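PDB 6T1D: lectin from Pleurotus ostreatus, which probably binds galactose-containing sugars such as melibiose in a calcium-dependent manner, through pockets in which the ion is shared between protein and sugar. Local coordinates for residues 216-221 / 279-284; 237-242 / 291-296; 241-246 / 258-263; 286-291 / 344-349. All coordinates share one frame; numbering follows the deposited sequence.

Overall arrangement
All four contacts converge on one calcium ion and the galactose it holds. Interactions 1 and 2 are antiparallel strand pairs from two different sheets, their centres about 13 Å apart, and they meet where Ile280 CD1 touches Ile239 CD1 at 3.8 Å. Each carries a calcium ligand at its end, Asn284 in interaction 1 and Asp242 in interaction 2. Interaction 3 starts from the same strand as interaction 2, adds Asp243 and brings Tyr260 to the sugar. Interaction 4, its centre about 10 Å from that of interaction 3, supplies two backbone carbonyls to calcium and closes the pocket with Pro346 and Trp347. Asp242 OD2 and Trp347 NE1, 3.0 Å apart, tie these last two together.

Interaction 1: 216-221 / 279-284; sequences VGSRAF and AINATN. With CA (calcium ion), chain T.
Ser218 OG and Thr283 OG1 approach to 2.6 Å, a short hydroxyl-to-hydroxyl hydrogen bond laid across a non-hydrogen-bonded pair of two antiparallel strands. Both residues leave the sheet on the same face; with Thr283 OG1 anti to its carbonyl carbon (chi1 -50°) and Ser218 OG turned likewise, the two oxygens meet. Around them runs the backbone ladder. Arg219 and Ala282 bond in both directions, with Arg219 N only 2.6 Å from Ala282 O; Gly217 pairs likewise with Asn284, and Phe221 with Ile280.

Beside the hydroxyls Asn281 OD1 rests against Ser218 CB at 3.4 Å, a van der Waals contact on the same face. On the other face Phe221, Ile280 and Ala282 make an apolar patch, flanked by Arg219 and Asn284. There Phe221 CE1 meets Ala282 CB obliquely at 4.0 Å, while Ile280 O lies at the ring edge, near its plane. Phe221 CB also rests 4.2 Å from Ile280 CB, and Ile204 and Trp205 of strand 202-205 add to the packing on this side.

At the end of strand 276-284, Asn284 OD1 binds calcium at 2.5 Å. Its ND2 is bonded to Pro215 O and Gly287 O, which fixes the rotation of the amide. The paired backbone thus holds the strand, the two carbonyls hold the amide flat, and OD1 is presented to the ion with little freedom to turn.

Interaction 2: 237-242 / 291-296; sequences VLIAAD and VIATIL. With CA (calcium ion), chain T; GLA (alpha-D-galactopyranose), chain H.
Val291 and Val237, each with more than 50 Å² buried by the pairing, mark the two ends of this antiparallel contact. At chi1 60°, measured to CG1, Val291 leaves CG2 anti to the backbone N, which brings that methyl to 3.7 Å from Ala241 CB across a non-hydrogen-bonded pair. The same methyl is 4.3 Å from Ile239 CD1, so it spans two residues of the opposing strand. Val237 and Ile295 run alongside each other, with Val237 CG2 against Ile295 CG1 at 3.9 Å. Between these ends the small Ala293 receives Ile239, whose CG1 settles 4.0 Å from Ala293 CB.

Leu238, next in buried surface, works mainly through its backbone. It exchanges two hydrogen bonds with Thr294, the one from Leu238 N to Thr294 O almost straight (178°). Ala240 and Ile292 form the other such pair. Thr294 OG1 is bonded to Ser201 OG and Pro197 O, so the hydroxyl is satisfied in this buried setting.

The face carrying Val237, Ile239, Ala241, Val291, Ala293 and Ile295 looks toward the other sheet, where Ile280 and Phe278 of strand 276-284 lie against it. At the strand end, Asp242 OD1 binds calcium at 2.2 Å. Two antiparallel sheets packed in this way form a beta-sandwich, as in many carbohydrate-binding modules, with the sugar site at one end of it.

Interaction 3: 241-246 / 258-263; sequences ADDRYT and SSYTVA. With CA (calcium ion), chain T; GLA (alpha-D-galactopyranose), chain H; GLC (alpha-D-glucopyranose), chain B.
Tyr260 turns one face of its ring to Asp242, whose OD2 stands 4.1 Å above the plane, displaced toward the rim. At the ring edge, near its plane, lie Asp243 OD1, 3.6 Å from Tyr260 CE2, and Ala241 O. The galactose comes in obliquely, Tyr260 OH reaching 3.4 Å from its C5, and the glucose of melibiose is a more distant neighbour of the same hydroxyl. Tyr260 achieves this with CG set between its backbone N and carbonyl carbon (chi1 50°), which puts one ring face against Asp242 and the ring edge against Asp243. The Asp242 methylene lies on the same side of the ring as OD2, CB 3.7 Å from Tyr260 CD2.

The second flat group, the guanidinium of Arg244, meets Ser258 obliquely, with NH2 3.3 Å from Ser258 CB. Backbone contact here is slight: Ser258 CA approaches Asp243 O in a CA-H...O contact. The loop holding Tyr260 is shaped by Ser259, whose OG accepts from the backbone N of Thr261 and Val262 in an ST turn and motif.

A cis peptide joins Asp242 to Asp243, and Asp243 with Arg244 forms a classic beta bulge opposite Thr283. This local geometry probably helps both carboxylates reach one calcium ion, Asp243 OD2 binding it at 2.5 Å. Gly285 N donates to that same OD2, and Trp347 NE1 to Asp242 OD2. Calcium would be expected to offset the repulsion between the crowded carboxylates, which these N-H donors probably steady further, while the tyrosine ring lines the sugar pocket beside them.

Interaction 4: 286-291 / 344-349; sequences GGPAGV and VAPWGA. With CA (calcium ion), chain T; GLA (alpha-D-galactopyranose), chain H.
Trp347 points the edge of its indole at the backbone of Ala289, whose carbonyl O lies near the ring plane, 3.3 Å from CH2. With CG anti to the carbonyl carbon (chi1 -54°), the indole is carried across to the 286-291 segment. The benzo side of the ring also reaches Pro288 and Gly290 obliquely: CZ2 is 4.1 Å from Pro288 CB, and about as far from Gly290 N. The absence of a side chain on Gly290 permits this close approach of the indole rim. Pro346 packs on the same tryptophan from within its own loop, CD lying 3.9 Å above the ring plane and over its centre. A cis peptide precedes Pro346, and its ring is turned toward Pro288, the two CG atoms meeting at 4.3 Å.

This is one wall of a calcium-dependent galactose site, placed where the loop leading into strand 290-299 faces the loop that follows strand 334-341. The 286-291 segment serves the ion through its backbone: Pro288 O binds calcium at 2.0 Å and Gly286 O at 2.5 Å, beside the side-chain ligands Asp242, Asp243 and Asn284. The galactose joins the same ion through its O3 and O4 hydroxyls.

Pro288 follows the sugar with its ring as well, CD coming within 3.1 Å of galactose O4. Pro346 covers the exocyclic end, its CG 3.7 Å from O6. The bond from Trp347 to Asp242 probably fixes the rotation of the indole. Trp203 stacks on the indole, and Tyr260 meets it with the planes inclined at about 60°.

Interaction 1: 216-221 / 279-284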
# COMPACT_ATOMS: atom_id res chain seq x y z
N VAL A 216 -27.81 -22.61 2.75
CA VAL A 216 -27.35 -22.91 1.40
C VAL A 216 -27.11 -21.61 0.66
O VAL A 216 -27.86 -20.64 0.83
CB VAL A 216 -28.38 -23.78 0.66
CG1 VAL A 216 -27.96 -24.00 -0.80
CG2 VAL A 216 -28.60 -25.09 1.38
N GLY A 217 -26.04 -21.57 -0.12
CA GLY A 217 -25.76 -20.39 -0.91
C GLY A 217 -24.30 -20.01 -0.93
O GLY A 217 -23.47 -20.63 -0.26
N SER A 218 -23.98 -18.94 -1.65
CA SER A 218 -22.60 -18.53 -1.87
C SER A 218 -22.25 -17.33 -1.00
O SER A 218 -23.12 -16.57 -0.58
CB SER A 218 -22.37 -18.20 -3.34
OG SER A 218 -22.66 -19.34 -4.13
N ARG A 219 -20.97 -17.22 -0.66
CA ARG A 219 -20.46 -16.15 0.19
C ARG A 219 -19.10 -15.70 -0.33
O ARG A 219 -18.34 -16.50 -0.89
CB ARG A 219 -20.34 -16.60 1.66
CG ARG A 219 -21.63 -17.16 2.26
CD ARG A 219 -22.64 -16.06 2.42
NE ARG A 219 -23.88 -16.49 3.05
CZ ARG A 219 -24.90 -16.99 2.37
NH1 ARG A 219 -24.77 -17.14 1.06
NH2 ARG A 219 -26.03 -17.35 2.97
N ALA A 220 -18.79 -14.42 -0.12
CA ALA A 220 -17.56 -13.81 -0.62
C ALA A 220 -16.66 -13.39 0.54
O ALA A 220 -17.14 -13.03 1.62
CB ALA A 220 -17.85 -12.59 -1.50
N PHE A 221 -15.35 -13.43 0.28
CA PHE A 221 -14.29 -13.19 1.24
C PHE A 221 -13.16 -12.42 0.57
O PHE A 221 -12.75 -12.78 -0.54
CB PHE A 221 -13.72 -14.51 1.79
CG PHE A 221 -14.77 -15.40 2.39
CD1 PHE A 221 -15.48 -16.28 1.60
CD2 PHE A 221 -15.07 -15.33 3.74
CE1 PHE A 221 -16.48 -17.08 2.14
CE2 PHE A 221 -16.06 -16.13 4.29
CZ PHE A 221 -16.76 -17.01 3.49
N ALA A 279 -9.60 -12.80 -3.40
CA ALA A 279 -11.03 -12.88 -3.13
C ALA A 279 -11.48 -14.30 -3.39
O ALA A 279 -10.93 -15.00 -4.25
CB ALA A 279 -11.84 -11.91 -3.97
N ILE A 280 -12.43 -14.75 -2.58
CA ILE A 280 -12.97 -16.10 -2.67
C ILE A 280 -14.48 -16.02 -2.79
O ILE A 280 -15.13 -15.22 -2.12
CB ILE A 280 -12.58 -16.95 -1.43
CG1 ILE A 280 -11.06 -16.94 -1.23
CG2 ILE A 280 -13.15 -18.36 -1.52
CD1 ILE A 280 -10.62 -17.72 -0.03
N ASN A 281 -15.05 -16.82 -3.68
CA ASN A 281 -16.49 -17.01 -3.71
C ASN A 281 -16.73 -18.47 -3.37
O ASN A 281 -16.49 -19.36 -4.20
CB ASN A 281 -17.08 -16.62 -5.06
CG ASN A 281 -18.57 -16.86 -5.13
OD1 ASN A 281 -19.21 -17.21 -4.14
ND2 ASN A 281 -19.15 -16.63 -6.30
N ALA A 282 -17.16 -18.72 -2.14
CA ALA A 282 -17.42 -20.07 -1.64
C ALA A 282 -18.92 -20.30 -1.57
O ALA A 282 -19.68 -19.38 -1.29
CB ALA A 282 -16.81 -20.27 -0.26
N THR A 283 -19.33 -21.53 -1.86
CA THR A 283 -20.74 -21.90 -1.82
C THR A 283 -20.94 -23.06 -0.86
O THR A 283 -20.13 -24.00 -0.82
CB THR A 283 -21.26 -22.29 -3.21
OG1 THR A 283 -20.90 -21.28 -4.16
CG2 THR A 283 -22.77 -22.41 -3.18
N ASN A 284 -22.03 -23.00 -0.10
CA ASN A 284 -22.42 -24.09 0.78
C ASN A 284 -23.57 -24.86 0.15
O ASN A 284 -24.64 -24.30 -0.10
CB ASN A 284 -22.84 -23.56 2.15
CG ASN A 284 -23.24 -24.67 3.11
OD1 ASN A 284 -22.69 -25.78 3.07
ND2 ASN A 284 -24.19 -24.38 3.99
CA CA T . -21.56 -28.04 3.41

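Interaction 2: 237-242 / 291-296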
# COMPACT_ATOMS: atom_id res chain seq x y z
N VAL A 237 -0.57 -20.61 -3.11
CA VAL A 237 -1.86 -20.65 -2.44
C VAL A 237 -2.33 -22.09 -2.29
O VAL A 237 -2.39 -22.82 -3.28
CB VAL A 237 -2.91 -19.83 -3.21
CG1 VAL A 237 -4.28 -19.95 -2.54
CG2 VAL A 237 -2.47 -18.39 -3.31
N LEU A 238 -2.68 -22.48 -1.07
CA LEU A 238 -3.30 -23.77 -0.78
C LEU A 238 -4.68 -23.49 -0.21
O LEU A 238 -4.81 -22.65 0.69
CB LEU A 238 -2.50 -24.61 0.23
CG LEU A 238 -3.18 -25.95 0.56
CD1 LEU A 238 -3.14 -26.86 -0.64
CD2 LEU A 238 -2.53 -26.64 1.75
N ILE A 239 -5.70 -24.16 -0.75
CA ILE A 239 -7.07 -23.80 -0.42
C ILE A 239 -7.97 -25.03 -0.51
O ILE A 239 -7.70 -25.98 -1.25
CB ILE A 239 -7.55 -22.65 -1.32
CG1 ILE A 239 -8.96 -22.21 -0.93
CG2 ILE A 239 -7.41 -23.02 -2.81
CD1 ILE A 239 -9.44 -20.96 -1.64
N ALA A 240 -9.02 -25.02 0.30
CA ALA A 240 -10.08 -26.01 0.23
C ALA A 240 -11.33 -25.36 0.82
O ALA A 240 -11.23 -24.41 1.60
CB ALA A 240 -9.73 -27.29 0.99
N ALA A 241 -12.49 -25.88 0.43
CA ALA A 241 -13.73 -25.32 0.95
C ALA A 241 -14.84 -26.38 0.94
O ALA A 241 -14.86 -27.27 0.09
CB ALA A 241 -14.17 -24.08 0.17
N ASP A 242 -15.73 -26.25 1.91
CA ASP A 242 -17.00 -26.97 2.01
C ASP A 242 -18.10 -25.95 1.74
O ASP A 242 -18.42 -25.14 2.61
CB ASP A 242 -17.12 -27.58 3.41
CG ASP A 242 -18.47 -28.23 3.69
OD1 ASP A 242 -19.42 -28.14 2.88
OD2 ASP A 242 -18.58 -28.84 4.78
N VAL A 291 -14.36 -22.32 4.46
CA VAL A 291 -13.27 -22.21 3.50
C VAL A 291 -11.97 -21.97 4.27
O VAL A 291 -11.96 -21.22 5.25
CB VAL A 291 -13.55 -21.10 2.45
CG1 VAL A 291 -13.71 -19.76 3.12
CG2 VAL A 291 -12.45 -21.03 1.42
N ILE A 292 -10.89 -22.62 3.85
CA ILE A 292 -9.61 -22.53 4.54
C ILE A 292 -8.49 -22.36 3.53
O ILE A 292 -8.47 -23.02 2.49
CB ILE A 292 -9.37 -23.78 5.42
CG1 ILE A 292 -8.08 -23.66 6.21
CG2 ILE A 292 -9.36 -25.04 4.59
CD1 ILE A 292 -7.97 -24.72 7.30
N ALA A 293 -7.54 -21.47 3.83
CA ALA A 293 -6.46 -21.22 2.88
C ALA A 293 -5.21 -20.76 3.61
O ALA A 293 -5.28 -20.08 4.64
CB ALA A 293 -6.84 -20.17 1.83
N THR A 294 -4.06 -21.15 3.07
CA THR A 294 -2.76 -20.61 3.45
C THR A 294 -2.13 -20.01 2.21
O THR A 294 -2.12 -20.65 1.15
CB THR A 294 -1.86 -21.69 4.05
OG1 THR A 294 -2.52 -22.29 5.16
CG2 THR A 294 -0.53 -21.11 4.50
N ILE A 295 -1.59 -18.80 2.35
CA ILE A 295 -1.01 -18.04 1.25
C ILE A 295 0.37 -17.56 1.64
O ILE A 295 0.54 -16.94 2.70
CB ILE A 295 -1.89 -16.85 0.86
CG1 ILE A 295 -3.25 -17.36 0.41
CG2 ILE A 295 -1.18 -16.02 -0.20
CD1 ILE A 295 -4.19 -16.28 0.04
N LEU A 296 1.35 -17.84 0.79
CA LEU A 296 2.73 -17.41 1.00
C LEU A 296 3.15 -16.52 -0.16
O LEU A 296 3.04 -16.92 -1.32
CB LEU A 296 3.66 -18.63 1.12
CG LEU A 296 5.09 -18.44 1.63
CD1 LEU A 296 5.58 -19.69 2.34
CD2 LEU A 296 6.02 -18.13 0.50
CA CA T . -21.56 -28.04 3.41
C1 GLA H . -22.59 -32.99 4.59
C2 GLA H . -22.89 -31.74 3.77
C3 GLA H . -21.67 -31.16 3.17
C4 GLA H . -20.61 -30.94 4.17
C5 GLA H . -20.33 -32.20 5.00
C6 GLA H . -19.36 -31.84 6.12
O2 GLA H . -23.81 -32.08 2.71
O3 GLA H . -22.02 -29.86 2.53
O4 GLA H . -21.01 -29.88 5.05
O5 GLA H . -21.54 -32.75 5.60
O6 GLA H . -19.10 -32.99 6.91

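Interaction 3: 241-246 / 258-263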
# COMPACT_ATOMS: atom_id res chain seq x y z
N ALA A 241 -12.49 -25.88 0.43
CA ALA A 241 -13.73 -25.32 0.95
C ALA A 241 -14.84 -26.38 0.94
O ALA A 241 -14.86 -27.27 0.09
CB ALA A 241 -14.17 -24.08 0.17
N ASP A 242 -15.73 -26.25 1.91
CA ASP A 242 -17.00 -26.97 2.01
C ASP A 242 -18.10 -25.95 1.74
O ASP A 242 -18.42 -25.14 2.61
CB ASP A 242 -17.12 -27.58 3.41
CG ASP A 242 -18.47 -28.23 3.69
OD1 ASP A 242 -19.42 -28.14 2.88
OD2 ASP A 242 -18.58 -28.84 4.78
N ASP A 243 -18.72 -26.03 0.56
CA ASP A 243 -18.57 -27.17 -0.34
C ASP A 243 -17.74 -26.93 -1.59
O ASP A 243 -17.20 -27.87 -2.16
CB ASP A 243 -19.95 -27.66 -0.76
CG ASP A 243 -20.57 -28.53 0.27
OD1 ASP A 243 -20.07 -29.66 0.42
OD2 ASP A 243 -21.52 -28.08 0.96
N ARG A 244 -17.63 -25.68 -2.03
CA ARG A 244 -16.81 -25.42 -3.22
C ARG A 244 -16.38 -23.95 -3.20
O ARG A 244 -16.85 -23.17 -2.37
CB ARG A 244 -17.59 -25.80 -4.49
CG ARG A 244 -18.83 -24.93 -4.74
CD ARG A 244 -19.59 -25.34 -6.01
NE ARG A 244 -20.26 -26.62 -5.75
CZ ARG A 244 -19.93 -27.79 -6.30
NH1 ARG A 244 -20.61 -28.88 -5.96
NH2 ARG A 244 -18.94 -27.86 -7.18
N TYR A 245 -15.45 -23.60 -4.08
CA TYR A 245 -14.93 -22.25 -4.06
C TYR A 245 -14.44 -21.86 -5.44
O TYR A 245 -14.11 -22.72 -6.26
CB TYR A 245 -13.77 -22.12 -3.08
CG TYR A 245 -12.49 -22.75 -3.61
CD1 TYR A 245 -12.26 -24.11 -3.46
CD2 TYR A 245 -11.52 -21.99 -4.24
CE1 TYR A 245 -11.11 -24.69 -3.94
CE2 TYR A 245 -10.36 -22.57 -4.72
CZ TYR A 245 -10.16 -23.93 -4.56
OH TYR A 245 -9.02 -24.53 -5.04
N THR A 246 -14.34 -20.56 -5.67
CA THR A 246 -13.55 -20.02 -6.77
C THR A 246 -12.67 -18.91 -6.22
O THR A 246 -13.10 -18.16 -5.33
CB THR A 246 -14.41 -19.48 -7.92
OG1 THR A 246 -15.15 -20.57 -8.49
CG2 THR A 246 -13.53 -18.89 -9.00
N SER A 258 -13.92 -28.20 -5.35
CA SER A 258 -15.17 -28.66 -4.75
C SER A 258 -14.94 -29.87 -3.86
O SER A 258 -15.75 -30.80 -3.84
CB SER A 258 -16.20 -28.98 -5.83
OG SER A 258 -15.63 -29.90 -6.75
N SER A 259 -13.88 -29.84 -3.07
CA SER A 259 -13.59 -30.89 -2.11
C SER A 259 -13.15 -30.22 -0.83
O SER A 259 -12.36 -29.27 -0.87
CB SER A 259 -12.49 -31.84 -2.56
OG SER A 259 -12.20 -32.79 -1.53
N TYR A 260 -13.66 -30.71 0.30
CA TYR A 260 -13.16 -30.32 1.60
C TYR A 260 -12.30 -31.39 2.23
O TYR A 260 -11.98 -31.30 3.42
CB TYR A 260 -14.33 -29.98 2.52
CG TYR A 260 -15.41 -31.03 2.58
CD1 TYR A 260 -15.28 -32.15 3.41
CD2 TYR A 260 -16.58 -30.90 1.83
CE1 TYR A 260 -16.28 -33.11 3.48
CE2 TYR A 260 -17.59 -31.85 1.90
CZ TYR A 260 -17.44 -32.95 2.73
OH TYR A 260 -18.44 -33.89 2.78
N THR A 261 -11.94 -32.43 1.46
CA THR A 261 -11.04 -33.48 1.89
C THR A 261 -9.79 -33.54 1.04
O THR A 261 -8.82 -34.19 1.46
CB THR A 261 -11.73 -34.85 1.82
OG1 THR A 261 -12.21 -35.06 0.49
CG2 THR A 261 -12.93 -34.88 2.74
N VAL A 262 -9.76 -32.89 -0.12
CA VAL A 262 -8.60 -32.84 -0.99
C VAL A 262 -8.36 -31.38 -1.33
O VAL A 262 -9.18 -30.77 -2.03
CB VAL A 262 -8.81 -33.67 -2.27
CG1 VAL A 262 -7.67 -33.48 -3.25
CG2 VAL A 262 -8.95 -35.13 -1.93
N ALA A 263 -7.23 -30.83 -0.87
CA ALA A 263 -6.94 -29.41 -1.07
C ALA A 263 -6.24 -29.15 -2.40
O ALA A 263 -5.55 -30.01 -2.94
CB ALA A 263 -6.07 -28.88 0.06
CA CA T . -21.56 -28.04 3.41
C1 GLA H . -22.59 -32.99 4.59
C2 GLA H . -22.89 -31.74 3.77
C3 GLA H . -21.67 -31.16 3.17
C4 GLA H . -20.61 -30.94 4.17
C5 GLA H . -20.33 -32.20 5.00
C6 GLA H . -19.36 -31.84 6.12
O2 GLA H . -23.81 -32.08 2.71
O3 GLA H . -22.02 -29.86 2.53
O4 GLA H . -21.01 -29.88 5.05
O5 GLA H . -21.54 -32.75 5.60
O6 GLA H . -19.10 -32.99 6.91
C1 GLC B . -20.31 -38.35 2.94
C2 GLC B . -21.58 -39.16 2.99
C3 GLC B . -22.78 -38.33 2.65
C4 GLC B . -22.87 -37.10 3.48
C5 GLC B . -21.59 -36.29 3.42
C6 GLC B . -21.69 -35.17 4.39
O1 GLC B . -20.04 -38.01 1.62
O2 GLC B . -21.48 -40.25 2.04
O3 GLC B . -23.97 -39.13 2.87
O4 GLC B . -23.96 -36.27 2.98
O5 GLC B . -20.39 -37.11 3.76
O6 GLC B . -22.16 -34.01 3.72

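Interaction 4: 286-291 / 344-349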
# COMPACT_ATOMS: atom_id res chain seq x y z
N GLY A 286 -25.07 -27.34 1.70
CA GLY A 286 -25.95 -27.73 2.78
C GLY A 286 -25.12 -28.12 3.98
O GLY A 286 -23.97 -28.54 3.86
N GLY A 287 -25.72 -27.98 5.16
CA GLY A 287 -25.08 -28.38 6.39
C GLY A 287 -23.90 -27.50 6.72
O GLY A 287 -23.92 -26.28 6.51
N PRO A 288 -22.83 -28.11 7.24
CA PRO A 288 -21.65 -27.33 7.58
C PRO A 288 -21.05 -26.69 6.34
O PRO A 288 -21.16 -27.20 5.21
CB PRO A 288 -20.69 -28.36 8.18
CG PRO A 288 -21.54 -29.46 8.61
CD PRO A 288 -22.67 -29.52 7.62
N ALA A 289 -20.38 -25.57 6.57
CA ALA A 289 -19.76 -24.76 5.54
C ALA A 289 -18.46 -24.19 6.07
O ALA A 289 -18.31 -23.95 7.27
CB ALA A 289 -20.70 -23.63 5.12
N GLY A 290 -17.51 -23.96 5.16
CA GLY A 290 -16.24 -23.38 5.56
C GLY A 290 -15.24 -23.31 4.43
O GLY A 290 -15.27 -24.14 3.53
N VAL A 291 -14.36 -22.32 4.46
CA VAL A 291 -13.27 -22.21 3.50
C VAL A 291 -11.97 -21.97 4.27
O VAL A 291 -11.96 -21.22 5.25
CB VAL A 291 -13.55 -21.10 2.45
CG1 VAL A 291 -13.71 -19.76 3.12
CG2 VAL A 291 -12.45 -21.03 1.42
N VAL A 344 -10.43 -28.84 13.52
CA VAL A 344 -11.76 -28.82 14.09
C VAL A 344 -12.66 -29.81 13.36
O VAL A 344 -12.42 -30.19 12.21
CB VAL A 344 -12.32 -27.40 14.03
CG1 VAL A 344 -12.71 -27.05 12.61
CG2 VAL A 344 -13.51 -27.25 14.92
N ALA A 345 -13.69 -30.26 14.06
CA ALA A 345 -14.71 -31.11 13.45
C ALA A 345 -15.67 -30.26 12.61
O ALA A 345 -15.81 -29.05 12.83
CB ALA A 345 -15.46 -31.85 14.55
N PRO A 346 -16.33 -30.87 11.61
CA PRO A 346 -16.28 -32.26 11.15
C PRO A 346 -15.06 -32.59 10.28
O PRO A 346 -14.80 -33.76 10.02
CB PRO A 346 -17.55 -32.40 10.32
CG PRO A 346 -17.75 -31.02 9.75
CD PRO A 346 -17.31 -30.07 10.84
N TRP A 347 -14.34 -31.57 9.82
CA TRP A 347 -13.40 -31.81 8.74
C TRP A 347 -12.15 -32.53 9.20
O TRP A 347 -11.58 -33.31 8.43
CB TRP A 347 -13.07 -30.49 8.04
CG TRP A 347 -14.31 -29.79 7.61
CD1 TRP A 347 -15.18 -30.20 6.64
CD2 TRP A 347 -14.83 -28.56 8.12
NE1 TRP A 347 -16.22 -29.31 6.52
CE2 TRP A 347 -16.02 -28.28 7.41
CE3 TRP A 347 -14.40 -27.66 9.09
CZ2 TRP A 347 -16.79 -27.15 7.66
CZ3 TRP A 347 -15.16 -26.54 9.34
CH2 TRP A 347 -16.34 -26.29 8.62
N GLY A 348 -11.71 -32.31 10.44
CA GLY A 348 -10.62 -33.11 10.97
C GLY A 348 -9.25 -32.72 10.44
O GLY A 348 -9.06 -31.66 9.85
N ALA A 349 -8.28 -33.62 10.68
CA ALA A 349 -6.88 -33.40 10.36
C ALA A 349 -6.39 -34.23 9.17
O ALA A 349 -5.18 -34.42 9.02
CB ALA A 349 -6.01 -33.70 11.58
CA CA T . -21.56 -28.04 3.41
C1 GLA H . -22.59 -32.99 4.59
C2 GLA H . -22.89 -31.74 3.77
C3 GLA H . -21.67 -31.16 3.17
C4 GLA H . -20.61 -30.94 4.17
C5 GLA H . -20.33 -32.20 5.00
C6 GLA H . -19.36 -31.84 6.12
O2 GLA H . -23.81 -32.08 2.71
O3 GLA H . -22.02 -29.86 2.53
O4 GLA H . -21.01 -29.88 5.05
O5 GLA H . -21.54 -32.75 5.60
O6 GLA H . -19.10 -32.99 6.91